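Local atomic coordinates of conserved domain protein (PDB entry 3PNN), a protein that probably transfers a sugar, most likely from a nucleotide-activated donor, in forming glycosidic linkages. Residues F48-F53 / I114-A119. Numbering follows the deposited sequence.
Sequences FGRLVF and IREPFA
Arg-50 NH1 is gripped by two hydrogen bonds, to Lys-5 O and Thr-7 OG1, while Glu-116 OE2 faces it as a counter-charge. Arg-50 NH1 and Glu-116 OE2 are 3.9 Å apart, a long salt bridge; the oxygen lies well out of the guanidinium plane and no N-H is aimed at it, so the attraction is one of charge alone. Guanidinium and carboxylate planes are inclined by 43°. Thr-7 OG1 also hydrogen-bonds Glu-116 OE2, and this shared hydroxyl links the two charged groups more directly than they meet themselves. The closest atoms of the pair are Arg-50 NH1 and Glu-116 CG, 3.7 Å apart. The Glu-116 chain bends at chi2 (-79°), and a weak hydrogen bond of 3.3 Å from Arg-115 N reaches Glu-116 OE2 as well.

Apolar contacts lie to both sides along the chain. Val-52 CG2 meets Ile-114 CG1 at 4.0 Å, their branches crossing at a slant, and Ala-119 CB approaches Phe-48 CE1 obliquely at 3.7 Å. No hydrogen bond joins the segments, and Phe-48 and Phe-118 have CA atoms 8.8 Å apart, as expected when another strand intervenes. That strand is 7-11, paired in parallel with both 50-55 and 118-122; this parallel order, with helices 35-46 and 129-140 packed against Phe-48, is consistent with the Rossmann-like alpha/beta/alpha fold of the protein.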
ATOM      1  N   PHE A  48      -8.707  -5.608 -12.986  1.00 24.49           N
ATOM      2  CA  PHE A  48      -7.699  -6.483 -12.383  1.00 24.51           C
ATOM      3  C   PHE A  48      -8.167  -7.928 -12.492  1.00 28.49           C
ATOM      4  O   PHE A  48      -9.358  -8.195 -12.407  1.00 29.83           O
ATOM      5  CB  PHE A  48      -7.429  -6.101 -10.921  1.00 22.39           C
ATOM      6  CG  PHE A  48      -6.555  -4.887 -10.777  1.00 25.30           C
ATOM      7  CD1 PHE A  48      -5.185  -5.026 -10.590  1.00 22.98           C
ATOM      8  CD2 PHE A  48      -7.105  -3.608 -10.845  1.00 21.33           C
ATOM      9  CE1 PHE A  48      -4.368  -3.909 -10.478  1.00 26.39           C
ATOM     10  CE2 PHE A  48      -6.288  -2.476 -10.730  1.00 24.31           C
ATOM     11  CZ  PHE A  48      -4.924  -2.634 -10.543  1.00 25.99           C
ATOM     12  N   GLY A  49      -7.228  -8.851 -12.694  1.00 27.87           N
ATOM     13  CA  GLY A  49      -7.570 -10.231 -13.005  1.00 28.94           C
ATOM     14  C   GLY A  49      -7.571 -11.206 -11.844  1.00 31.22           C
ATOM     15  O   GLY A  49      -8.177 -12.270 -11.930  1.00 28.11           O
ATOM     16  N   ARG A  50      -6.885 -10.856 -10.764  1.00 26.61           N
ATOM     17  CA  ARG A  50      -6.795 -11.744  -9.607  1.00 25.88           C
ATOM     18  C   ARG A  50      -6.306 -10.968  -8.397  1.00 25.75           C
ATOM     19  O   ARG A  50      -5.687  -9.895  -8.541  1.00 27.97           O
ATOM     20  CB  ARG A  50      -5.827 -12.904  -9.891  1.00 27.97           C
ATOM     21  CG  ARG A  50      -4.376 -12.473 -10.036  1.00 29.22           C
ATOM     22  CD  ARG A  50      -3.555 -13.497 -10.818  1.00 34.54           C
ATOM     23  NE  ARG A  50      -4.103 -13.695 -12.154  1.00 35.93           N
ATOM     24  CZ  ARG A  50      -4.016 -12.813 -13.149  1.00 42.33           C
ATOM     25  NH1 ARG A  50      -3.384 -11.649 -12.976  1.00 34.43           N
ATOM     26  NH2 ARG A  50      -4.567 -13.095 -14.325  1.00 41.81           N
ATOM     27  N   LEU A  51      -6.589 -11.510  -7.215  1.00 24.06           N
ATOM     28  CA  LEU A  51      -6.132 -10.934  -5.965  1.00 23.02           C
ATOM     29  C   LEU A  51      -5.116 -11.844  -5.293  1.00 26.88           C
ATOM     30  O   LEU A  51      -5.279 -13.068  -5.248  1.00 26.69           O
ATOM     31  CB  LEU A  51      -7.296 -10.763  -4.993  1.00 25.13           C
ATOM     32  CG  LEU A  51      -8.600 -10.153  -5.492  1.00 30.62           C
ATOM     33  CD1 LEU A  51      -9.584 -10.089  -4.299  1.00 30.57           C
ATOM     34  CD2 LEU A  51      -8.353  -8.772  -6.084  1.00 28.58           C
ATOM     35  N   VAL A  52      -4.076 -11.235  -4.746  1.00 22.53           N
ATOM     36  CA  VAL A  52      -3.174 -11.939  -3.848  1.00 22.56           C
ATOM     37  C   VAL A  52      -3.122 -11.167  -2.526  1.00 22.96           C
ATOM     38  O   VAL A  52      -2.919  -9.944  -2.527  1.00 26.78           O
ATOM     39  CB  VAL A  52      -1.748 -12.057  -4.452  1.00 24.45           C
ATOM     40  CG1 VAL A  52      -0.773 -12.668  -3.432  1.00 23.20           C
ATOM     41  CG2 VAL A  52      -1.786 -12.884  -5.739  1.00 25.95           C
ATOM     42  N   PHE A  53      -3.329 -11.872  -1.410  1.00 20.92           N
ATOM     43  CA  PHE A  53      -3.210 -11.271  -0.085  1.00 23.85           C
ATOM     44  C   PHE A  53      -1.983 -11.827   0.600  1.00 28.03           C
ATOM     45  O   PHE A  53      -1.819 -13.045   0.671  1.00 25.36           O
ATOM     46  CB  PHE A  53      -4.429 -11.613   0.792  1.00 23.68           C
ATOM     47  CG  PHE A  53      -5.733 -11.079   0.246  1.00 26.45           C
ATOM     48  CD1 PHE A  53      -6.155  -9.792   0.572  1.00 23.26           C
ATOM     49  CD2 PHE A  53      -6.516 -11.857  -0.597  1.00 26.38           C
ATOM     50  CE1 PHE A  53      -7.363  -9.287   0.070  1.00 27.68           C
ATOM     51  CE2 PHE A  53      -7.726 -11.362  -1.115  1.00 26.96           C
ATOM     52  CZ  PHE A  53      -8.146 -10.078  -0.778  1.00 28.57           C
ATOM     53  N   ILE A 114       3.174 -14.216  -8.186  1.00 24.74           N
ATOM     54  CA  ILE A 114       2.844 -13.115  -9.085  1.00 25.32           C
ATOM     55  C   ILE A 114       3.848 -13.079 -10.233  1.00 29.20           C
ATOM     56  O   ILE A 114       5.032 -12.842 -10.021  1.00 29.60           O
ATOM     57  CB  ILE A 114       2.831 -11.786  -8.320  1.00 29.33           C
ATOM     58  CG1 ILE A 114       1.748 -11.855  -7.233  1.00 32.36           C
ATOM     59  CG2 ILE A 114       2.613 -10.615  -9.286  1.00 26.27           C
ATOM     60  CD1 ILE A 114       1.741 -10.699  -6.241  1.00 32.56           C
ATOM     61  N   ARG A 115       3.376 -13.330 -11.448  1.00 28.08           N
ATOM     62  CA  ARG A 115       4.274 -13.392 -12.604  1.00 32.50           C
ATOM     63  C   ARG A 115       3.783 -12.487 -13.728  1.00 34.49           C
ATOM     64  O   ARG A 115       3.970 -12.785 -14.905  1.00 34.85           O
ATOM     65  CB  ARG A 115       4.428 -14.834 -13.114  1.00 42.14           C
ATOM     66  CG  ARG A 115       4.849 -15.872 -12.057  1.00 52.51           C
ATOM     67  CD  ARG A 115       5.962 -15.367 -11.114  1.00 67.95           C
ATOM     68  NE  ARG A 115       7.235 -15.061 -11.776  1.00 73.64           N
ATOM     69  CZ  ARG A 115       8.164 -14.244 -11.272  1.00 70.97           C
ATOM     70  NH1 ARG A 115       7.963 -13.635 -10.105  1.00 56.72           N
ATOM     71  NH2 ARG A 115       9.293 -14.021 -11.939  1.00 67.07           N
ATOM     72  N   GLU A 116       3.161 -11.372 -13.357  1.00 28.16           N
ATOM     73  CA  GLU A 116       2.651 -10.420 -14.324  1.00 26.47           C
ATOM     74  C   GLU A 116       2.708  -9.057 -13.645  1.00 24.65           C
ATOM     75  O   GLU A 116       2.988  -8.990 -12.444  1.00 26.18           O
ATOM     76  CB  GLU A 116       1.215 -10.778 -14.706  1.00 33.39           C
ATOM     77  CG  GLU A 116       0.246 -10.909 -13.516  1.00 33.05           C
ATOM     78  CD  GLU A 116       0.364 -12.242 -12.781  1.00 37.47           C
ATOM     79  OE1 GLU A 116       0.623 -13.270 -13.442  1.00 43.39           O
ATOM     80  OE2 GLU A 116       0.200 -12.272 -11.539  1.00 35.78           O
ATOM     81  N   PRO A 117       2.466  -7.972 -14.398  1.00 23.87           N
ATOM     82  CA  PRO A 117       2.426  -6.649 -13.748  1.00 24.39           C
ATOM     83  C   PRO A 117       1.397  -6.643 -12.611  1.00 27.13           C
ATOM     84  O   PRO A 117       0.329  -7.263 -12.711  1.00 25.35           O
ATOM     85  CB  PRO A 117       1.990  -5.711 -14.884  1.00 25.24           C
ATOM     86  CG  PRO A 117       2.504  -6.393 -16.140  1.00 29.33           C
ATOM     87  CD  PRO A 117       2.341  -7.880 -15.864  1.00 28.40           C
ATOM     88  N   PHE A 118       1.720  -5.955 -11.525  1.00 24.40           N
ATOM     89  CA  PHE A 118       0.874  -6.007 -10.344  1.00 25.69           C
ATOM     90  C   PHE A 118       0.840  -4.684  -9.590  1.00 26.06           C
ATOM     91  O   PHE A 118       1.815  -3.914  -9.611  1.00 26.34           O
ATOM     92  CB  PHE A 118       1.316  -7.165  -9.402  1.00 23.35           C
ATOM     93  CG  PHE A 118       2.699  -6.997  -8.800  1.00 25.01           C
ATOM     94  CD1 PHE A 118       2.852  -6.573  -7.479  1.00 23.56           C
ATOM     95  CD2 PHE A 118       3.837  -7.329  -9.532  1.00 22.68           C
ATOM     96  CE1 PHE A 118       4.133  -6.453  -6.919  1.00 22.42           C
ATOM     97  CE2 PHE A 118       5.108  -7.212  -8.984  1.00 24.00           C
ATOM     98  CZ  PHE A 118       5.257  -6.771  -7.682  1.00 25.77           C
ATOM     99  N   ALA A 119      -0.297  -4.425  -8.944  1.00 25.60           N
ATOM    100  CA  ALA A 119      -0.442  -3.309  -8.011  1.00 23.87           C
ATOM    101  C   ALA A 119      -0.174  -3.769  -6.594  1.00 26.88           C
ATOM    102  O   ALA A 119      -0.454  -4.910  -6.254  1.00 26.81           O
ATOM    103  CB  ALA A 119      -1.857  -2.733  -8.091  1.00 21.48           C
TER